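Local structure of cell division protein FtsI/penicillin binding protein 2 (Legionella pneumophila subsp. pneumophila ATCC 43290, 4ZTK) at residues S18-R23 and G54-F59; H40-V45 and V279-Y284; A49-G54 and R273-V278. The protein probably cross-links peptidoglycan stem peptides during cell division, as a D,D-transpeptidase of the penicillin-binding protein family. All coordinates share one frame; numbering follows the deposited sequence.

Contact 1: residues S18-R23 and G54-F59; sequences SHLDPR and GNIIAF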
loop_
_atom_site.group_PDB
_atom_site.type_symbol
_atom_site.label_atom_id
_atom_site.label_comp_id
_atom_site.label_asym_id
_atom_site.label_seq_id
_atom_site.Cartn_x
_atom_site.Cartn_y
_atom_site.Cartn_z
ATOM N N SER A 18 7.645 -15.060 -12.802
ATOM C CA SER A 18 7.809 -16.515 -12.823
ATOM C C SER A 18 6.829 -17.298 -11.942
ATOM O O SER A 18 6.401 -18.392 -12.311
ATOM C CB SER A 18 9.252 -16.894 -12.471
ATOM O OG SER A 18 9.584 -16.480 -11.159
ATOM N N HIS A 19 6.471 -16.742 -10.788
ATOM C CA HIS A 19 5.667 -17.478 -9.810
ATOM C C HIS A 19 4.158 -17.329 -10.013
ATOM O O HIS A 19 3.372 -17.643 -9.119
ATOM C CB HIS A 19 6.039 -17.046 -8.391
ATOM C CG HIS A 19 7.511 -17.068 -8.118
ATOM N ND1 HIS A 19 8.200 -18.230 -7.845
ATOM C CD2 HIS A 19 8.424 -16.070 -8.076
ATOM C CE1 HIS A 19 9.475 -17.946 -7.646
ATOM N NE2 HIS A 19 9.637 -16.642 -7.781
ATOM N N LEU A 20 3.761 -16.865 -11.192
ATOM C CA LEU A 20 2.363 -16.535 -11.466
ATOM C C LEU A 20 1.394 -17.710 -11.327
ATOM O O LEU A 20 1.682 -18.822 -11.765
ATOM C CB LEU A 20 2.230 -15.903 -12.854
ATOM C CG LEU A 20 2.079 -14.380 -12.895
ATOM C CD1 LEU A 20 3.061 -13.694 -11.953
ATOM C CD2 LEU A 20 2.263 -13.874 -14.311
ATOM N N ASP A 21 0.247 -17.447 -10.707
ATOM C CA ASP A 21 -0.818 -18.436 -10.572
ATOM C C ASP A 21 -1.995 -18.100 -11.486
ATOM O O ASP A 21 -2.661 -17.080 -11.296
ATOM C CB ASP A 21 -1.302 -18.520 -9.123
ATOM C CG ASP A 21 -2.459 -19.486 -8.956
ATOM O OD1 ASP A 21 -2.373 -20.615 -9.488
ATOM O OD2 ASP A 21 -3.459 -19.118 -8.307
ATOM N N PRO A 22 -2.258 -18.968 -12.475
ATOM C CA PRO A 22 -3.276 -18.769 -13.516
ATOM C C PRO A 22 -4.678 -18.457 -12.984
ATOM O O PRO A 22 -5.397 -17.680 -13.611
ATOM C CB PRO A 22 -3.271 -20.103 -14.279
ATOM C CG PRO A 22 -2.533 -21.064 -13.403
ATOM C CD PRO A 22 -1.547 -20.244 -12.646
ATOM N N ARG A 23 -5.061 -19.051 -11.860
ATOM C CA ARG A 23 -6.358 -18.754 -11.253
ATOM C C ARG A 23 -6.398 -17.322 -10.709
ATOM O O ARG A 23 -7.376 -16.593 -10.908
ATOM C CB ARG A 23 -6.669 -19.744 -10.131
ATOM C CG ARG A 23 -8.029 -19.534 -9.483
ATOM C CD ARG A 23 -8.015 -19.920 -8.010
ATOM N NE ARG A 23 -9.317 -19.719 -7.376
ATOM C CZ ARG A 23 -9.510 -19.673 -6.062
ATOM N NH1 ARG A 23 -8.482 -19.806 -5.232
ATOM N NH2 ARG A 23 -10.731 -19.487 -5.575
ATOM N N GLY A 54 6.880 -13.489 -0.569
ATOM C CA GLY A 54 6.870 -12.175 -1.186
ATOM C C GLY A 54 6.815 -12.230 -2.704
ATOM O O GLY A 54 6.770 -11.190 -3.363
ATOM N N ASN A 55 6.819 -13.439 -3.262
ATOM C CA ASN A 55 6.726 -13.614 -4.711
ATOM C C ASN A 55 5.417 -13.067 -5.261
ATOM O O ASN A 55 4.362 -13.266 -4.665
ATOM C CB ASN A 55 6.834 -15.094 -5.081
ATOM C CG ASN A 55 8.186 -15.677 -4.755
ATOM O OD1 ASN A 55 9.202 -14.986 -4.818
ATOM N ND2 ASN A 55 8.207 -16.955 -4.403
ATOM N N ILE A 56 5.491 -12.379 -6.395
ATOM C CA ILE A 56 4.298 -11.957 -7.114
ATOM C C ILE A 56 3.648 -13.187 -7.723
ATOM O O ILE A 56 4.305 -13.946 -8.439
ATOM C CB ILE A 56 4.648 -10.996 -8.259
ATOM C CG1 ILE A 56 5.453 -9.809 -7.728
ATOM C CG2 ILE A 56 3.385 -10.527 -8.968
ATOM C CD1 ILE A 56 4.717 -9.004 -6.713
ATOM N N ILE A 57 2.365 -13.394 -7.438
ATOM C CA ILE A 57 1.655 -14.544 -7.990
ATOM C C ILE A 57 0.568 -14.130 -8.973
ATOM O O ILE A 57 -0.052 -14.973 -9.616
ATOM C CB ILE A 57 1.048 -15.435 -6.891
ATOM C CG1 ILE A 57 -0.001 -14.663 -6.093
ATOM C CG2 ILE A 57 2.141 -15.975 -5.982
ATOM C CD1 ILE A 57 -0.632 -15.477 -4.992
ATOM N N ALA A 58 0.336 -12.827 -9.078
ATOM C CA ALA A 58 -0.536 -12.288 -10.112
ATOM C C ALA A 58 -0.259 -10.805 -10.312
ATOM O O ALA A 58 0.060 -10.084 -9.361
ATOM C CB ALA A 58 -1.998 -12.520 -9.766
ATOM N N PHE A 59 -0.385 -10.360 -11.555
ATOM C CA PHE A 59 -0.101 -8.982 -11.924
ATOM C C PHE A 59 -0.872 -8.675 -13.199
ATOM O O PHE A 59 -0.668 -9.327 -14.218
ATOM C CB PHE A 59 1.401 -8.814 -12.168
ATOM C CG PHE A 59 1.838 -7.386 -12.360
ATOM C CD1 PHE A 59 1.605 -6.723 -13.556
ATOM C CD2 PHE A 59 2.507 -6.716 -11.352
ATOM C CE1 PHE A 59 2.010 -5.414 -13.731
ATOM C CE2 PHE A 59 2.918 -5.404 -11.522
ATOM C CZ PHE A 59 2.669 -4.753 -12.714
#
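His19, Leu20 and Asp21, on the approach to helix 22-38, lie against Asn55 and the first residues of edge strand 56-63, where Ile57 and Ala58 face Ile48 in a classic beta bulge. One backbone bond joins the two segments: Asp21 N donates to Ile57 O over 2.7 Å and is almost straight (177° at the hydrogen). Leu20 CA adds a CH···O contact to the same oxygen, at 3.4 Å. Asp21 is also the N-cap of helix 22-38, its OD2 weakly bonded to Met24 N, and the helix start is thus tied to the strand through the backbone of its capping residue.

The flat groups form an amide-on-ring stack. The His19 imidazole and the Asn55 carboxamide are 9° from parallel, with Asn55 CG 3.3 Å above the ring plane and displaced toward the rim. His19 CG stands anti to its carbonyl carbon (chi1 -50°), which carries the ring over the Asn55 amide. Asn55 OD1 lies over His19 NE2 at too poor an angle for a hydrogen bond, and Asn55 ND2 lies over His19 CE1 and ND1, so the two planes meet by stacking alone.

Apolar contact is slighter. The Leu20 side chain starts off away from the strand, yet its CD1 lies 4.4 Å from Ile56 CG2. Beside this one apolar pair, the Ile57 methyl CG2 packs on the carbonyl oxygen of His19, 3.8 Å from His19 O.

Contact 2: residues H40-V45 and V279-Y284; sequences HAKSGV and VIEEGY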
loop_
_atom_site.group_PDB
_atom_site.type_symbol
_atom_site.label_atom_id
_atom_site.label_comp_id
_atom_site.label_asym_id
_atom_site.label_seq_id
_atom_site.Cartn_x
_atom_site.Cartn_y
_atom_site.Cartn_z
ATOM N N HIS A 40 -13.362 5.385 -15.543
ATOM C CA HIS A 40 -12.830 6.201 -16.633
ATOM C C HIS A 40 -11.361 6.530 -16.391
ATOM O O HIS A 40 -10.912 7.636 -16.673
ATOM C CB HIS A 40 -13.622 7.502 -16.784
ATOM C CG HIS A 40 -15.087 7.297 -17.003
ATOM N ND1 HIS A 40 -16.026 7.499 -16.013
ATOM C CD2 HIS A 40 -15.779 6.904 -18.100
ATOM C CE1 HIS A 40 -17.230 7.244 -16.491
ATOM N NE2 HIS A 40 -17.108 6.878 -17.755
ATOM N N ALA A 41 -10.623 5.571 -15.847
ATOM C CA ALA A 41 -9.249 5.812 -15.431
ATOM C C ALA A 41 -8.289 5.827 -16.612
ATOM O O ALA A 41 -8.539 5.202 -17.643
ATOM C CB ALA A 41 -8.820 4.766 -14.423
ATOM N N LYS A 42 -7.183 6.544 -16.453
ATOM C CA LYS A 42 -6.128 6.527 -17.454
ATOM C C LYS A 42 -5.486 5.144 -17.490
ATOM O O LYS A 42 -5.237 4.592 -18.561
ATOM C CB LYS A 42 -5.081 7.598 -17.153
ATOM C CG LYS A 42 -3.964 7.674 -18.185
ATOM C CD LYS A 42 -2.983 8.787 -17.855
ATOM C CE LYS A 42 -1.870 8.856 -18.886
ATOM N NZ LYS A 42 -0.793 9.798 -18.471
ATOM N N SER A 43 -5.222 4.591 -16.309
ATOM C CA SER A 43 -4.718 3.227 -16.195
ATOM C C SER A 43 -5.004 2.651 -14.814
ATOM O O SER A 43 -5.504 3.339 -13.925
ATOM C CB SER A 43 -3.213 3.173 -16.466
ATOM O OG SER A 43 -2.486 3.696 -15.368
ATOM N N GLY A 44 -4.667 1.383 -14.635
ATOM C CA GLY A 44 -4.822 0.751 -13.343
ATOM C C GLY A 44 -4.044 -0.540 -13.298
ATOM O O GLY A 44 -3.770 -1.139 -14.334
ATOM N N VAL A 45 -3.696 -0.974 -12.095
ATOM C CA VAL A 45 -2.926 -2.193 -11.918
ATOM C C VAL A 45 -3.336 -2.884 -10.625
ATOM O O VAL A 45 -3.648 -2.224 -9.634
ATOM C CB VAL A 45 -1.404 -1.898 -11.903
ATOM C CG1 VAL A 45 -1.074 -0.815 -10.877
ATOM C CG2 VAL A 45 -0.592 -3.170 -11.630
ATOM N N VAL A 279 -3.783 -0.035 -7.635
ATOM C CA VAL A 279 -3.526 1.361 -7.962
ATOM C C VAL A 279 -4.328 1.764 -9.189
ATOM O O VAL A 279 -4.267 1.104 -10.226
ATOM C CB VAL A 279 -2.022 1.637 -8.209
ATOM C CG1 VAL A 279 -1.810 3.074 -8.684
ATOM C CG2 VAL A 279 -1.225 1.377 -6.948
ATOM N N ILE A 280 -5.092 2.841 -9.053
ATOM C CA ILE A 280 -5.890 3.374 -10.148
ATOM C C ILE A 280 -5.321 4.738 -10.490
ATOM O O ILE A 280 -5.023 5.522 -9.589
ATOM C CB ILE A 280 -7.367 3.568 -9.732
ATOM C CG1 ILE A 280 -7.940 2.292 -9.106
ATOM C CG2 ILE A 280 -8.203 4.049 -10.913
ATOM C CD1 ILE A 280 -7.942 1.086 -10.027
ATOM N N GLU A 281 -5.170 5.033 -11.777
ATOM C CA GLU A 281 -4.603 6.316 -12.187
ATOM C C GLU A 281 -5.623 7.217 -12.877
ATOM O O GLU A 281 -6.178 6.857 -13.910
ATOM C CB GLU A 281 -3.396 6.106 -13.100
ATOM C CG GLU A 281 -2.756 7.395 -13.574
ATOM C CD GLU A 281 -1.649 7.156 -14.585
ATOM O OE1 GLU A 281 -0.801 8.057 -14.752
ATOM O OE2 GLU A 281 -1.628 6.071 -15.212
ATOM N N GLU A 282 -5.852 8.391 -12.293
ATOM C CA GLU A 282 -6.801 9.364 -12.821
ATOM C C GLU A 282 -8.200 8.787 -12.957
ATOM O O GLU A 282 -8.902 9.066 -13.926
ATOM C CB GLU A 282 -6.331 9.925 -14.164
ATOM C CG GLU A 282 -5.068 10.758 -14.074
ATOM C CD GLU A 282 -4.632 11.291 -15.424
ATOM O OE1 GLU A 282 -5.512 11.688 -16.217
ATOM O OE2 GLU A 282 -3.411 11.302 -15.692
ATOM N N GLY A 283 -8.602 7.976 -11.988
ATOM C CA GLY A 283 -9.952 7.446 -11.969
ATOM C C GLY A 283 -10.880 8.360 -11.190
ATOM O O GLY A 283 -10.429 9.204 -10.409
ATOM N N TYR A 284 -12.180 8.203 -11.419
ATOM C CA TYR A 284 -13.188 8.908 -10.640
ATOM C C TYR A 284 -14.523 8.194 -10.766
ATOM O O TYR A 284 -14.771 7.491 -11.743
ATOM C CB TYR A 284 -13.340 10.359 -11.104
ATOM C CG TYR A 284 -13.993 10.505 -12.458
ATOM C CD1 TYR A 284 -13.250 10.374 -13.624
ATOM C CD2 TYR A 284 -15.350 10.781 -12.572
ATOM C CE1 TYR A 284 -13.843 10.510 -14.867
ATOM C CE2 TYR A 284 -15.949 10.917 -13.811
ATOM C CZ TYR A 284 -15.191 10.781 -14.954
ATOM O OH TYR A 284 -15.785 10.916 -16.191
#
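Ser43-Val45 and Val279-Glu281 pair as neighbouring antiparallel strands of the five-stranded sheet, with a classic beta bulge at the end where Lys42 and Ser43 both face Glu281. Glu281 O takes Lys42 N at 2.8 Å and, weakly, Ser43 N; Glu281 N returns a bond to Ser43 O. Farther along, Val45 and Val279 exchange two backbone bonds, and Val45 CG1 packs 3.7 Å from Val279 CB.

The side-chain bond is short: Ser43 OG donates to the anti lone pair of Glu281 OE2 over 2.5 Å. Trp71 NE1 also bonds this hydroxyl, while Arg74 forms a salt bridge with Glu281 OE1, so both oxygens of the buried carboxylate are engaged. Glu281 CG is anti to the backbone N (chi1 180°), and the extended chain runs side by side with that of Lys42, whose NZ stays 4.1 Å from Glu281 OE1, beyond a salt bridge.

Past the bulge, Ala41 CB touches Ile280 CG2 at 3.6 Å. His40, in the Schellman motif ending helix 22-38, sets its ring 24° from that of Tyr284, slid aside with centroids 5.1 Å apart. Pairing an N-terminal strand with a late one is typical of the fold that penicillin-binding protein transpeptidase domains share with serine beta-lactamases.

Contact 3: residues A49-G54 and R273-V278; sequences ADPQTG and RYVLLV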
loop_
_atom_site.group_PDB
_atom_site.type_symbol
_atom_site.label_atom_id
_atom_site.label_comp_id
_atom_site.label_asym_id
_atom_site.label_seq_id
_atom_site.Cartn_x
_atom_site.Cartn_y
_atom_site.Cartn_z
ATOM N N ALA A 49 0.613 -10.963 -4.025
ATOM C CA ALA A 49 1.860 -11.589 -3.618
ATOM C C ALA A 49 1.604 -12.613 -2.524
ATOM O O ALA A 49 0.628 -12.517 -1.777
ATOM C CB ALA A 49 2.868 -10.539 -3.135
ATOM N N ASP A 50 2.495 -13.592 -2.433
ATOM C CA ASP A 50 2.407 -14.636 -1.420
ATOM C C ASP A 50 3.082 -14.176 -0.126
ATOM O O ASP A 50 4.262 -13.829 -0.127
ATOM C CB ASP A 50 3.043 -15.928 -1.952
ATOM C CG ASP A 50 3.363 -16.915 -0.854
ATOM O OD1 ASP A 50 2.433 -17.587 -0.361
ATOM O OD2 ASP A 50 4.551 -17.022 -0.486
ATOM N N PRO A 51 2.326 -14.159 0.984
ATOM C CA PRO A 51 2.817 -13.673 2.282
ATOM C C PRO A 51 4.082 -14.369 2.802
ATOM O O PRO A 51 4.827 -13.747 3.550
ATOM C CB PRO A 51 1.645 -13.957 3.226
ATOM C CG PRO A 51 0.448 -13.979 2.347
ATOM C CD PRO A 51 0.912 -14.566 1.048
ATOM N N GLN A 52 4.321 -15.620 2.422
ATOM C CA GLN A 52 5.469 -16.364 2.945
ATOM C C GLN A 52 6.775 -16.042 2.229
ATOM O O GLN A 52 7.844 -16.068 2.838
ATOM C CB GLN A 52 5.227 -17.874 2.876
ATOM C CG GLN A 52 4.730 -18.496 4.167
ATOM C CD GLN A 52 3.225 -18.427 4.305
ATOM O OE1 GLN A 52 2.528 -17.968 3.398
ATOM N NE2 GLN A 52 2.713 -18.887 5.440
ATOM N N THR A 53 6.683 -15.749 0.937
ATOM C CA THR A 53 7.869 -15.597 0.104
ATOM C C THR A 53 8.002 -14.192 -0.464
ATOM O O THR A 53 9.097 -13.757 -0.819
ATOM C CB THR A 53 7.828 -16.571 -1.082
ATOM O OG1 THR A 53 6.733 -16.225 -1.939
ATOM C CG2 THR A 53 7.655 -18.004 -0.597
ATOM N N GLY A 54 6.880 -13.489 -0.569
ATOM C CA GLY A 54 6.870 -12.175 -1.186
ATOM C C GLY A 54 6.815 -12.230 -2.704
ATOM O O GLY A 54 6.770 -11.190 -3.363
ATOM N N ARG A 273 -3.329 -14.989 3.546
ATOM C CA ARG A 273 -3.209 -15.911 2.430
ATOM C C ARG A 273 -2.732 -15.147 1.201
ATOM O O ARG A 273 -2.014 -15.693 0.362
ATOM C CB ARG A 273 -4.555 -16.583 2.156
ATOM C CG ARG A 273 -4.487 -17.761 1.203
ATOM C CD ARG A 273 -5.024 -19.022 1.861
ATOM N NE ARG A 273 -6.355 -18.823 2.426
ATOM C CZ ARG A 273 -7.488 -19.030 1.762
ATOM N NH1 ARG A 273 -8.655 -18.827 2.358
ATOM N NH2 ARG A 273 -7.454 -19.438 0.501
ATOM N N TYR A 274 -3.128 -13.880 1.100
ATOM C CA TYR A 274 -2.772 -13.062 -0.052
ATOM C C TYR A 274 -2.396 -11.650 0.366
ATOM O O TYR A 274 -2.987 -11.084 1.278
ATOM C CB TYR A 274 -3.930 -12.997 -1.056
ATOM C CG TYR A 274 -4.447 -14.346 -1.492
ATOM C CD1 TYR A 274 -3.745 -15.116 -2.402
ATOM C CD2 TYR A 274 -5.640 -14.846 -0.989
ATOM C CE1 TYR A 274 -4.215 -16.359 -2.804
ATOM C CE2 TYR A 274 -6.119 -16.079 -1.383
ATOM C CZ TYR A 274 -5.403 -16.833 -2.291
ATOM O OH TYR A 274 -5.877 -18.065 -2.682
ATOM N N VAL A 275 -1.405 -11.088 -0.313
ATOM C CA VAL A 275 -1.108 -9.674 -0.191
ATOM C C VAL A 275 -1.586 -9.043 -1.485
ATOM O O VAL A 275 -1.340 -9.580 -2.567
ATOM C CB VAL A 275 0.402 -9.418 -0.026
ATOM C CG1 VAL A 275 0.652 -7.956 0.328
ATOM C CG2 VAL A 275 0.993 -10.345 1.032
ATOM N N LEU A 276 -2.285 -7.917 -1.382
ATOM C CA LEU A 276 -2.829 -7.267 -2.569
ATOM C C LEU A 276 -2.482 -5.791 -2.591
ATOM O O LEU A 276 -2.441 -5.140 -1.549
ATOM C CB LEU A 276 -4.354 -7.406 -2.629
ATOM C CG LEU A 276 -5.011 -8.782 -2.535
ATOM C CD1 LEU A 276 -5.126 -9.244 -1.090
ATOM C CD2 LEU A 276 -6.375 -8.730 -3.186
ATOM N N LEU A 277 -2.253 -5.277 -3.793
ATOM C CA LEU A 277 -2.025 -3.859 -4.018
ATOM C C LEU A 277 -2.823 -3.445 -5.243
ATOM O O LEU A 277 -2.726 -4.074 -6.305
ATOM C CB LEU A 277 -0.537 -3.577 -4.230
ATOM C CG LEU A 277 -0.149 -2.140 -4.602
ATOM C CD1 LEU A 277 -0.689 -1.141 -3.585
ATOM C CD2 LEU A 277 1.369 -2.001 -4.726
ATOM N N VAL A 278 -3.629 -2.402 -5.087
ATOM C CA VAL A 278 -4.428 -1.869 -6.181
ATOM C C VAL A 278 -4.063 -0.407 -6.391
ATOM O O VAL A 278 -4.028 0.371 -5.436
ATOM C CB VAL A 278 -5.939 -1.948 -5.871
ATOM C CG1 VAL A 278 -6.740 -1.266 -6.962
ATOM C CG2 VAL A 278 -6.382 -3.394 -5.704
#
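Ala49 and Val275 direct their side chains to the same face of the five-stranded sheet, as an antiparallel hydrogen-bonded pair at the end of strand 43-49. Ala49 N reaches Val275 O at 2.8 Å, and Val275 N returns to Ala49 O at 2.9 Å. The two CB atoms come to 4.1 Å of each other, and Ile193 of helix 189-200 packs on both residues from that face.

Pro51 turns its ring toward the neighbouring strand and lies over the start of it. Its CD approaches Arg273 O at 3.2 Å, and its CG meets Val275 CG2 at 3.9 Å. Val275 holds CG1 anti to the backbone N (chi1 -171°), which leaves CG2 beside that N and facing the proline. Arg273 and Tyr274 start their side chains away from the loop; Arg273 CG lies 3.5 Å above one face of the Tyr274 ring, offset toward its rim. Both residues face Val267 in a classic beta bulge.

Beyond Pro51 the loop folds back on itself. Asp50 OD2 accepts Thr53 OG1 at 2.7 Å, on its anti side, and is met more weakly by the backbone N atoms of Gln52 and Thr53. Asp50 O accepts Gly54 N at 2.7 Å, and the positive phi of Gly54 (82°) suits a residue without CB.

Two backbone bonds and apolar carbons join loop to strand, whereas the Asp50 carboxylate is engaged within the turn, where it probably helps to fix the loop's shape.

How the contacts relate
Along the chain the segments come as 18-23, 40-45, 49-54, 54-59, 273-278 and 279-284, so contacts 2 and 3 bring early residues against late ones, while contact 1 joins two early segments. Contacts 2 and 3 lie about 22 Å apart, centre to centre, toward the two ends of the pairing between strands 43-49 and 274-281. Contact 1 sits on the other neighbour of strand 43-49, edge strand 56-63, with its centre about 9 Å from that of contact 3; the two share Gly54, and Asn55 O probably bonds Asp50 N. Phe59 CZ touches Val45 CG2 at 3.8 Å, linking contacts 1 and 2. Together they join both ends of helix 22-38 to the sheet.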